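Local coordinates for outer membrane protein TP0453 (Treponema pallidum, PDB 3K8G) that permeabilises lipid membranes at acidic pH and might take part in ligand transport at the outer membrane, at residues I173-N178 and I252-S257; L191-R196 and Y200-S205. All coordinates share one frame; numbering follows the deposited sequence.

Interaction 1: I173-N178 and I252-S257; sequences ITKLLN and ISSLYS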
loop_
_atom_site.group_PDB
_atom_site.type_symbol
_atom_site.label_atom_id
_atom_site.label_comp_id
_atom_site.label_asym_id
_atom_site.label_seq_id
_atom_site.Cartn_x
_atom_site.Cartn_y
_atom_site.Cartn_z
ATOM N N ILE A 173 6.765 12.546 -5.535
ATOM C CA ILE A 173 6.345 13.921 -5.208
ATOM C C ILE A 173 5.773 14.687 -6.405
ATOM O O ILE A 173 4.819 15.464 -6.262
ATOM C CB ILE A 173 7.481 14.745 -4.540
ATOM C CG1 ILE A 173 6.915 16.012 -3.888
ATOM C CG2 ILE A 173 8.547 15.163 -5.544
ATOM C CD1 ILE A 173 6.131 15.777 -2.627
ATOM N N THR A 174 6.338 14.456 -7.583
ATOM C CA THR A 174 5.842 15.085 -8.798
ATOM C C THR A 174 4.421 14.597 -9.110
ATOM O O THR A 174 3.544 15.400 -9.484
ATOM C CB THR A 174 6.790 14.840 -9.994
ATOM O OG1 THR A 174 6.710 13.474 -10.423
ATOM C CG2 THR A 174 8.223 15.155 -9.612
ATOM N N LYS A 175 4.182 13.294 -8.925
ATOM C CA LYS A 175 2.834 12.744 -9.119
ATOM C C LYS A 175 1.892 13.347 -8.105
ATOM O O LYS A 175 0.808 13.831 -8.438
ATOM C CB LYS A 175 2.798 11.225 -8.917
ATOM C CG LYS A 175 3.566 10.404 -9.930
ATOM C CD LYS A 175 3.780 8.987 -9.371
ATOM C CE LYS A 175 4.441 8.082 -10.399
ATOM N NZ LYS A 175 3.583 6.917 -10.771
ATOM N N LEU A 176 2.305 13.294 -6.847
ATOM C CA LEU A 176 1.441 13.696 -5.760
ATOM C C LEU A 176 1.073 15.164 -5.876
ATOM O O LEU A 176 -0.057 15.547 -5.576
ATOM C CB LEU A 176 2.089 13.374 -4.409
ATOM C CG LEU A 176 1.245 13.637 -3.166
ATOM C CD1 LEU A 176 0.103 12.633 -3.039
ATOM C CD2 LEU A 176 2.147 13.599 -1.945
ATOM N N LEU A 177 2.000 15.983 -6.355
ATOM C CA LEU A 177 1.750 17.412 -6.456
ATOM C C LEU A 177 1.237 17.844 -7.835
ATOM O O LEU A 177 1.076 19.030 -8.089
ATOM C CB LEU A 177 2.985 18.211 -6.017
ATOM C CG LEU A 177 3.697 17.825 -4.701
ATOM C CD1 LEU A 177 4.606 18.936 -4.230
ATOM C CD2 LEU A 177 2.753 17.401 -3.568
ATOM N N ASN A 178 0.965 16.863 -8.701
ATOM C CA ASN A 178 0.390 17.062 -10.043
ATOM C C ASN A 178 1.326 17.726 -11.067
ATOM O O ASN A 178 0.888 18.126 -12.153
ATOM C CB ASN A 178 -0.959 17.797 -9.969
ATOM C CG ASN A 178 -1.981 17.264 -10.963
ATOM O OD1 ASN A 178 -1.652 16.488 -11.865
ATOM N ND2 ASN A 178 -3.235 17.678 -10.796
ATOM N N ILE A 252 -1.595 6.089 -6.747
ATOM C CA ILE A 252 -1.191 4.768 -6.274
ATOM C C ILE A 252 -1.245 3.669 -7.359
ATOM O O ILE A 252 -0.355 2.810 -7.445
ATOM C CB ILE A 252 -2.035 4.365 -5.037
ATOM C CG1 ILE A 252 -1.693 5.316 -3.873
ATOM C CG2 ILE A 252 -1.803 2.907 -4.694
ATOM C CD1 ILE A 252 -2.540 5.147 -2.625
ATOM N N SER A 253 -2.304 3.700 -8.166
ATOM C CA SER A 253 -2.525 2.758 -9.251
ATOM C C SER A 253 -1.420 2.859 -10.278
ATOM O O SER A 253 -0.978 1.847 -10.816
ATOM C CB SER A 253 -3.852 3.092 -9.951
ATOM O OG SER A 253 -4.933 2.714 -9.136
ATOM N N SER A 254 -0.959 4.079 -10.521
ATOM C CA SER A 254 0.030 4.350 -11.558
ATOM C C SER A 254 1.417 3.744 -11.277
ATOM O O SER A 254 2.287 3.809 -12.141
ATOM C CB SER A 254 0.166 5.850 -11.792
ATOM O OG SER A 254 0.888 6.441 -10.726
ATOM N N LEU A 255 1.630 3.194 -10.075
ATOM C CA LEU A 255 2.865 2.448 -9.770
ATOM C C LEU A 255 2.985 1.237 -10.696
ATOM O O LEU A 255 4.080 0.886 -11.159
ATOM C CB LEU A 255 2.863 1.984 -8.294
ATOM C CG LEU A 255 3.089 3.059 -7.216
ATOM C CD1 LEU A 255 2.838 2.550 -5.776
ATOM C CD2 LEU A 255 4.526 3.642 -7.351
ATOM N N TYR A 256 1.843 0.588 -10.935
ATOM C CA TYR A 256 1.753 -0.582 -11.782
ATOM C C TYR A 256 1.359 -0.148 -13.198
ATOM O O TYR A 256 0.429 0.634 -13.367
ATOM C CB TYR A 256 0.702 -1.560 -11.240
ATOM C CG TYR A 256 0.582 -2.816 -12.085
ATOM C CD1 TYR A 256 1.531 -3.812 -11.998
ATOM C CD2 TYR A 256 -0.469 -2.985 -12.995
ATOM C CE1 TYR A 256 1.448 -4.955 -12.771
ATOM C CE2 TYR A 256 -0.569 -4.146 -13.774
ATOM C CZ TYR A 256 0.400 -5.130 -13.645
ATOM O OH TYR A 256 0.354 -6.288 -14.400
ATOM N N SER A 257 2.055 -0.698 -14.194
ATOM C CA SER A 257 1.928 -0.319 -15.613
ATOM C C SER A 257 2.847 0.863 -15.944
ATOM O O SER A 257 4.061 0.814 -15.693
ATOM C CB SER A 257 0.472 -0.017 -16.019
ATOM O OG SER A 257 -0.281 -1.212 -16.169
#
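Lys175 and Ser254 form the polar link between the two segments. NZ of Lys175 donates a hydrogen bond of 2.7 Å to OG of Ser254. The lysine chain is extended as far as CE and then bends at chi4 (-118°), which turns the ammonium toward the serine. OG also bonds to Val251 O in helix 245-253. The hydroxyl thus has one partner from each helix, Lys175 NZ and Val251 O. A second polar link comes from Arg247 of helix 245-253, whose NH1 bonds to Leu176 O at the end of helix 169-176.

Apolar side chains do not meet across the segments. Leu255 comes near with its backbone N, 4.3 Å from Lys175 NZ. Its side chain packs on Val21 of strand 21-26.

The segments take in the last turns of helices 169-176 and 245-253, amphipathic helices 7 and 9, and the residues that follow. The hydrophobic cavity opens when helix 9, with helices 2 and 3, moves away from helices 7 and 8. A bond between helices 7 and 9 is consistent with a closed state.

Backbone bonds shape both ends. Asn178 N reaches Lys175 O at 3.0 Å where the first helix stops. Ser253 to Tyr256 form a type I turn, with Tyr256 N 3.1 Å from Ser253 O.

Interaction 2: L191-R196 and Y200-S205; sequences LYLTAR and YLYTLS
The Tyr200 ring takes Ala195 over one face. CA of Ala195 stands 3.6 Å above the ring plane, offset toward the rim. Its CB makes a CH-pi contact 4.0 Å from the ring centroid of Tyr200. The Arg196 guanidinium is also met on one face: Leu201 CD1 sits over its centre, 3.4 Å from Arg196 CZ. A bend at chi2 (-76°) folds the arginine back over this methyl. A crystal neighbour also touches Arg196, which may influence its pose.

The two segments are the arms of the beta hairpin 189-196/199-207, part of the U-shaped half-barrel. Tyr192 pairs with Thr203, and Thr194 with Leu201, as antiparallel hydrogen-bonded pairs. Each has two N-H...O bonds, 2.8 to 2.9 Å long. The straightest runs from Tyr192 N to Thr203 O, at 162°.

Leu191, Leu193, Ala195, Tyr200, Tyr202 and Leu204 share one face of the hairpin. Leu191 CD1 touches two side chains of the partner strand, 3.8 Å from both Tyr202 CD2 and Leu204 CB. Helices 169-176 and 245-253 pack against this face. Tyr200 OH bonds to Asn30 OD1.

Tyr192, Thr194, Leu201 and Thr203 point to the other face. Arg148 makes a cation-pi contact with Tyr192, whose OH bonds to Glu190 OE1. CA-H...O contacts accompany the N-H...O bonds, such as Leu193 CA to Leu201 O at 3.2 Å.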
loop_
_atom_site.group_PDB
_atom_site.type_symbol
_atom_site.label_atom_id
_atom_site.label_comp_id
_atom_site.label_asym_id
_atom_site.label_seq_id
_atom_site.Cartn_x
_atom_site.Cartn_y
_atom_site.Cartn_z
ATOM N N LEU A 191 4.637 9.409 3.898
ATOM C CA LEU A 191 3.393 10.101 3.577
ATOM C C LEU A 191 2.270 9.532 4.402
ATOM O O LEU A 191 2.051 8.308 4.381
ATOM C CB LEU A 191 3.078 9.920 2.075
ATOM C CG LEU A 191 1.759 10.430 1.517
ATOM C CD1 LEU A 191 1.698 11.968 1.673
ATOM C CD2 LEU A 191 1.621 9.998 0.057
ATOM N N TYR A 192 1.524 10.409 5.091
ATOM C CA TYR A 192 0.436 9.984 6.013
ATOM C C TYR A 192 -0.813 10.778 5.654
ATOM O O TYR A 192 -0.742 12.019 5.606
ATOM C CB TYR A 192 0.846 10.220 7.486
ATOM C CG TYR A 192 2.172 9.540 7.769
ATOM C CD1 TYR A 192 2.225 8.154 7.987
ATOM C CD2 TYR A 192 3.370 10.263 7.776
ATOM C CE1 TYR A 192 3.474 7.501 8.212
ATOM C CE2 TYR A 192 4.620 9.604 7.999
ATOM C CZ TYR A 192 4.632 8.229 8.207
ATOM O OH TYR A 192 5.851 7.567 8.418
ATOM N N LEU A 193 -1.906 10.069 5.342
ATOM C CA LEU A 193 -3.132 10.692 4.805
ATOM C C LEU A 193 -4.341 10.323 5.634
ATOM O O LEU A 193 -4.411 9.217 6.185
ATOM C CB LEU A 193 -3.377 10.289 3.336
ATOM C CG LEU A 193 -2.163 10.282 2.380
ATOM C CD1 LEU A 193 -1.592 8.878 2.160
ATOM C CD2 LEU A 193 -2.471 10.937 1.006
ATOM N N THR A 194 -5.324 11.227 5.695
ATOM C CA THR A 194 -6.552 10.898 6.419
ATOM C C THR A 194 -7.747 11.513 5.660
ATOM O O THR A 194 -7.653 12.617 5.115
ATOM C CB THR A 194 -6.455 11.365 7.907
ATOM O OG1 THR A 194 -7.460 10.710 8.692
ATOM C CG2 THR A 194 -6.607 12.858 8.032
ATOM N N ALA A 195 -8.815 10.745 5.552
ATOM C CA ALA A 195 -9.921 11.110 4.671
ATOM C C ALA A 195 -10.688 12.271 5.281
ATOM O O ALA A 195 -10.920 12.291 6.498
ATOM C CB ALA A 195 -10.834 9.935 4.462
ATOM N N ARG A 196 -11.014 13.250 4.443
ATOM C CA ARG A 196 -12.016 14.289 4.771
ATOM C C ARG A 196 -12.976 14.385 3.586
ATOM O O ARG A 196 -12.572 14.833 2.513
ATOM C CB ARG A 196 -11.362 15.654 4.948
ATOM C CG ARG A 196 -10.439 15.796 6.146
ATOM C CD ARG A 196 -11.203 15.945 7.448
ATOM N NE ARG A 196 -10.330 15.686 8.591
ATOM C CZ ARG A 196 -9.803 16.626 9.373
ATOM N NH1 ARG A 196 -10.076 17.921 9.164
ATOM N NH2 ARG A 196 -8.998 16.265 10.372
ATOM N N TYR A 200 -8.329 13.722 0.742
ATOM C CA TYR A 200 -7.400 13.310 1.786
ATOM C C TYR A 200 -6.562 14.487 2.229
ATOM O O TYR A 200 -6.067 15.226 1.393
ATOM C CB TYR A 200 -6.509 12.120 1.288
ATOM C CG TYR A 200 -7.231 10.811 1.474
ATOM C CD1 TYR A 200 -8.211 10.402 0.583
ATOM C CD2 TYR A 200 -7.000 10.023 2.604
ATOM C CE1 TYR A 200 -8.918 9.194 0.777
ATOM C CE2 TYR A 200 -7.709 8.823 2.812
ATOM C CZ TYR A 200 -8.644 8.414 1.892
ATOM O OH TYR A 200 -9.332 7.231 2.133
ATOM N N LEU A 201 -6.435 14.679 3.545
ATOM C CA LEU A 201 -5.489 15.619 4.128
ATOM C C LEU A 201 -4.186 14.850 4.363
ATOM O O LEU A 201 -4.248 13.687 4.769
ATOM C CB LEU A 201 -5.980 16.047 5.511
ATOM C CG LEU A 201 -6.635 17.415 5.687
ATOM C CD1 LEU A 201 -7.527 17.365 6.915
ATOM C CD2 LEU A 201 -5.587 18.530 5.811
ATOM N N TYR A 202 -3.032 15.466 4.140
ATOM C CA TYR A 202 -1.781 14.686 4.366
ATOM C C TYR A 202 -0.643 15.464 4.981
ATOM O O TYR A 202 -0.639 16.708 4.965
ATOM C CB TYR A 202 -1.313 13.978 3.082
ATOM C CG TYR A 202 -0.932 14.907 1.974
ATOM C CD1 TYR A 202 -1.845 15.207 0.963
ATOM C CD2 TYR A 202 0.334 15.497 1.930
ATOM C CE1 TYR A 202 -1.517 16.070 -0.062
ATOM C CE2 TYR A 202 0.667 16.373 0.910
ATOM C CZ TYR A 202 -0.265 16.637 -0.082
ATOM O OH TYR A 202 0.057 17.486 -1.102
ATOM N N THR A 203 0.319 14.716 5.545
ATOM C CA THR A 203 1.588 15.278 5.963
ATOM C C THR A 203 2.598 14.373 5.315
ATOM O O THR A 203 2.399 13.148 5.250
ATOM C CB THR A 203 1.869 15.154 7.487
ATOM O OG1 THR A 203 0.759 15.618 8.239
ATOM C CG2 THR A 203 3.074 16.001 7.875
ATOM N N LEU A 204 3.701 14.959 4.891
ATOM C CA LEU A 204 4.798 14.154 4.364
ATOM C C LEU A 204 6.129 14.729 4.801
ATOM O O LEU A 204 6.244 15.925 5.169
ATOM C CB LEU A 204 4.707 13.993 2.839
ATOM C CG LEU A 204 4.892 15.212 1.913
ATOM C CD1 LEU A 204 6.395 15.534 1.661
ATOM C CD2 LEU A 204 4.202 14.974 0.574
ATOM N N SER A 205 7.126 13.852 4.794
ATOM C CA SER A 205 8.476 14.242 4.997
ATOM C C SER A 205 9.249 13.703 3.798
ATOM O O SER A 205 9.046 12.551 3.385
ATOM C CB SER A 205 8.964 13.620 6.300
ATOM O OG SER A 205 10.298 13.989 6.556
#

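Overall arrangement
Interaction 2 is nested in the chain loop that interaction 1 closes. Their centres lie about 15 Å apart, yet they touch. Helix 169-176 lays apolar side chains on the hairpin: Leu176 CD2 is 3.5 Å from Leu204 CD2. Just past the helix, Leu177 CD2 packs 3.7 Å from Tyr202 OH. The lysine of the same helix reaches toward helix 245-253 instead. Leu248 of that second helix packs on Leu193 and Tyr200, so both helices of interaction 1 rest on one face of the hairpin. The side chain of Thr203, on the other face, lies about 3 Å from a bound methylpentanediol, probably from the crystallisation liquor.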